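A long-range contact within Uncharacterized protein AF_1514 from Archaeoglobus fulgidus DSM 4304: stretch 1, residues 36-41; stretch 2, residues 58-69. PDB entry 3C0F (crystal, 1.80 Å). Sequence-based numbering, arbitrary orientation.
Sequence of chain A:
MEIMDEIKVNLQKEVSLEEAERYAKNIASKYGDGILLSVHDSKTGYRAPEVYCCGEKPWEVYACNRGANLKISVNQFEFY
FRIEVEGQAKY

Stretch 1, residues 36-41: LLSVHD
Stretch 2 58-69: PWEVYACNRGAN

This contact packs a helix antiparallel against a β-strand, joined by an aromatic stack at one end, the packing of one leucine, Leu37, at the other and a single serine hydrogen bond between them. Strand 36–41 and helix 58–65 run at 168°, their axes approaching to 7.4 Å, and together bury 424 Å². The register sets Leu37 CA 5.4 Å from Ala63 CA and Ser38 CA 5.8 Å from Trp59 CA. Most of the strand is extended, but Leu37 (phi/psi −98/−44) breaks the regular alternation, so that Leu37 and Ser38 both point toward the helix; Val39 then points away and His40 toward.

Trp59, with chi1 p (58°) and chi2 90°, lays its indole against His40 (chi1 t, chi2 −111°). The imidazole forms an offset stack on the six-membered ring, centroids 3.8 Å apart and planes at 4°, while His40 CB sits 3.5 Å from the centroid of the five-membered ring, over its face. Two flat rings thus cover each other closely.

Ser38, chi1 p, is small and buried. Its OG donates to Trp59 O at 2.8 Å, a carbonyl that also accepts from Ala63 N at 3.3 Å within the helix. A short side chain suits the close approach, with Ser38 CB 4.1 Å from Trp59 CB, and its hydroxyl supplies the donor. Ala63 suits this close approach: its CB lies 3.5 Å from Ser38 OG and 4.0 Å from Leu37 CB.

Leu37 (chi1 m, chi2 t), branched and apolar, fills the space beside Ala63 and reaches toward the segment after it, where its CD1 meets Ala68 CB at 3.8 Å and its CD2 meets Arg66 CB at 3.9 Å. The turn is held by Arg66 N and Ala68 N, bonded to Ala63 O at 2.9 and 3.1 Å; Gly67 accommodates positive phi (75°). Tyr62 (chi1 t, chi2 82°) presents its ring edge, CE2 lying 3.3 Å from Leu37 O. Its phenol suits the site because OH shares a water with Leu37 O: the water donates to Leu37 O at 2.7 Å and hydrogen-bonds Tyr62 OH at 3.0 Å.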

# COMPACT_ATOMS: atom_id res chain seq x y z
N LEU A 36 16.11 4.29 2.58
CA LEU A 36 16.02 3.18 1.63
C LEU A 36 17.27 2.31 1.71
O LEU A 36 18.38 2.77 1.47
CB LEU A 36 15.80 3.68 0.20
CG LEU A 36 15.62 2.60 -0.87
CD1 LEU A 36 14.45 1.65 -0.56
CD2 LEU A 36 15.44 3.24 -2.24
N LEU A 37 17.06 1.04 2.05
CA LEU A 37 18.16 0.10 2.26
C LEU A 37 18.44 -0.77 1.03
O LEU A 37 19.60 -0.97 0.66
CB LEU A 37 17.90 -0.76 3.50
CG LEU A 37 17.82 -0.03 4.84
CD1 LEU A 37 17.22 -0.95 5.91
CD2 LEU A 37 19.17 0.51 5.29
N SER A 38 17.38 -1.28 0.41
CA SER A 38 17.54 -2.15 -0.76
C SER A 38 16.34 -2.11 -1.69
O SER A 38 15.23 -1.74 -1.29
CB SER A 38 17.83 -3.59 -0.32
OG SER A 38 16.71 -4.18 0.32
N VAL A 39 16.57 -2.50 -2.94
CA VAL A 39 15.52 -2.61 -3.95
C VAL A 39 15.70 -3.90 -4.74
O VAL A 39 16.83 -4.35 -4.94
CB VAL A 39 15.48 -1.38 -4.90
CG1 VAL A 39 16.81 -1.21 -5.64
CG2 VAL A 39 14.33 -1.48 -5.90
N HIS A 40 14.59 -4.48 -5.17
CA HIS A 40 14.60 -5.65 -6.03
C HIS A 40 13.54 -5.50 -7.12
O HIS A 40 12.42 -5.06 -6.85
CB HIS A 40 14.35 -6.92 -5.22
CG HIS A 40 14.29 -8.17 -6.05
ND1 HIS A 40 13.12 -8.88 -6.22
CD2 HIS A 40 15.24 -8.82 -6.75
CE1 HIS A 40 13.36 -9.93 -6.99
NE2 HIS A 40 14.63 -9.91 -7.33
N ASP A 41 13.91 -5.87 -8.34
CA ASP A 41 13.00 -5.92 -9.47
C ASP A 41 12.68 -7.40 -9.71
O ASP A 41 13.56 -8.16 -10.12
CB ASP A 41 13.65 -5.27 -10.70
CG ASP A 41 12.75 -5.25 -11.93
OD1 ASP A 41 11.85 -6.11 -12.07
OD2 ASP A 41 12.95 -4.38 -12.80
N PRO A 58 19.09 -12.10 -1.03
CA PRO A 58 20.15 -11.39 -0.29
C PRO A 58 19.87 -9.90 -0.04
O PRO A 58 20.35 -9.35 0.95
CB PRO A 58 21.38 -11.56 -1.19
CG PRO A 58 20.83 -11.86 -2.54
CD PRO A 58 19.60 -12.66 -2.29
N TRP A 59 19.10 -9.27 -0.93
CA TRP A 59 18.73 -7.85 -0.78
C TRP A 59 17.82 -7.65 0.44
O TRP A 59 17.87 -6.61 1.09
CB TRP A 59 18.03 -7.34 -2.04
CG TRP A 59 16.81 -8.12 -2.38
CD1 TRP A 59 15.53 -7.88 -1.96
CD2 TRP A 59 16.75 -9.30 -3.20
NE1 TRP A 59 14.68 -8.83 -2.46
CE2 TRP A 59 15.40 -9.71 -3.23
CE3 TRP A 59 17.70 -10.04 -3.91
CZ2 TRP A 59 14.98 -10.84 -3.94
CZ3 TRP A 59 17.28 -11.16 -4.62
CH2 TRP A 59 15.93 -11.55 -4.63
N GLU A 60 17.00 -8.66 0.74
CA GLU A 60 16.11 -8.62 1.90
C GLU A 60 16.88 -8.89 3.19
O GLU A 60 16.69 -8.19 4.18
CB GLU A 60 14.96 -9.61 1.72
CG GLU A 60 13.93 -9.58 2.85
CD GLU A 60 12.62 -10.24 2.47
OE1 GLU A 60 12.63 -11.25 1.73
OE2 GLU A 60 11.57 -9.75 2.92
N VAL A 61 17.75 -9.90 3.15
CA VAL A 61 18.61 -10.22 4.29
C VAL A 61 19.47 -9.01 4.67
O VAL A 61 19.55 -8.66 5.85
CB VAL A 61 19.51 -11.46 3.99
CG1 VAL A 61 20.41 -11.78 5.18
CG2 VAL A 61 18.65 -12.67 3.63
N TYR A 62 20.07 -8.37 3.66
CA TYR A 62 20.86 -7.15 3.85
C TYR A 62 20.07 -6.08 4.59
O TYR A 62 20.54 -5.51 5.58
CB TYR A 62 21.35 -6.62 2.50
CG TYR A 62 21.96 -5.23 2.56
CD1 TYR A 62 23.29 -5.05 2.94
CD2 TYR A 62 21.21 -4.10 2.23
CE1 TYR A 62 23.86 -3.78 3.01
CE2 TYR A 62 21.77 -2.82 2.28
CZ TYR A 62 23.10 -2.68 2.67
OH TYR A 62 23.67 -1.43 2.73
N ALA A 63 18.86 -5.80 4.10
CA ALA A 63 17.99 -4.77 4.68
C ALA A 63 17.59 -5.11 6.12
O ALA A 63 17.66 -4.25 7.00
CB ALA A 63 16.76 -4.58 3.80
N CYS A 64 17.19 -6.35 6.35
CA CYS A 64 16.74 -6.80 7.67
C CYS A 64 17.86 -6.72 8.71
O CYS A 64 17.60 -6.40 9.88
CB CYS A 64 16.16 -8.20 7.59
SG CYS A 64 14.58 -8.26 6.71
N ASN A 65 19.08 -7.00 8.28
CA ASN A 65 20.27 -6.85 9.13
C ASN A 65 20.59 -5.38 9.45
O ASN A 65 21.36 -5.11 10.38
CB ASN A 65 21.48 -7.55 8.50
CG ASN A 65 21.35 -9.07 8.52
OD1 ASN A 65 20.48 -9.63 9.18
ND2 ASN A 65 22.24 -9.74 7.78
N ARG A 66 20.02 -4.46 8.67
CA ARG A 66 20.17 -3.02 8.92
C ARG A 66 18.90 -2.39 9.50
O ARG A 66 18.69 -1.18 9.40
CB ARG A 66 20.59 -2.26 7.65
CG ARG A 66 21.75 -2.84 6.83
CD ARG A 66 23.01 -3.10 7.65
NE ARG A 66 24.15 -3.45 6.81
CZ ARG A 66 24.34 -4.63 6.22
NH1 ARG A 66 23.45 -5.61 6.34
N GLY A 67 18.05 -3.21 10.11
CA GLY A 67 16.87 -2.72 10.82
C GLY A 67 15.71 -2.25 9.96
O GLY A 67 14.95 -1.36 10.37
N ALA A 68 15.56 -2.85 8.78
CA ALA A 68 14.41 -2.57 7.93
C ALA A 68 13.12 -2.85 8.71
O ALA A 68 13.02 -3.88 9.39
CB ALA A 68 14.45 -3.39 6.66
N ASN A 69 12.16 -1.93 8.62
CA ASN A 69 10.89 -2.08 9.32
C ASN A 69 9.65 -1.79 8.46
O ASN A 69 8.52 -1.82 8.95
CB ASN A 69 10.87 -1.25 10.61
CG ASN A 69 11.18 0.23 10.38
OD1 ASN A 69 11.18 0.71 9.25
ND2 ASN A 69 11.45 0.94 11.46
O HOH W 1 21.81 0.42 1.33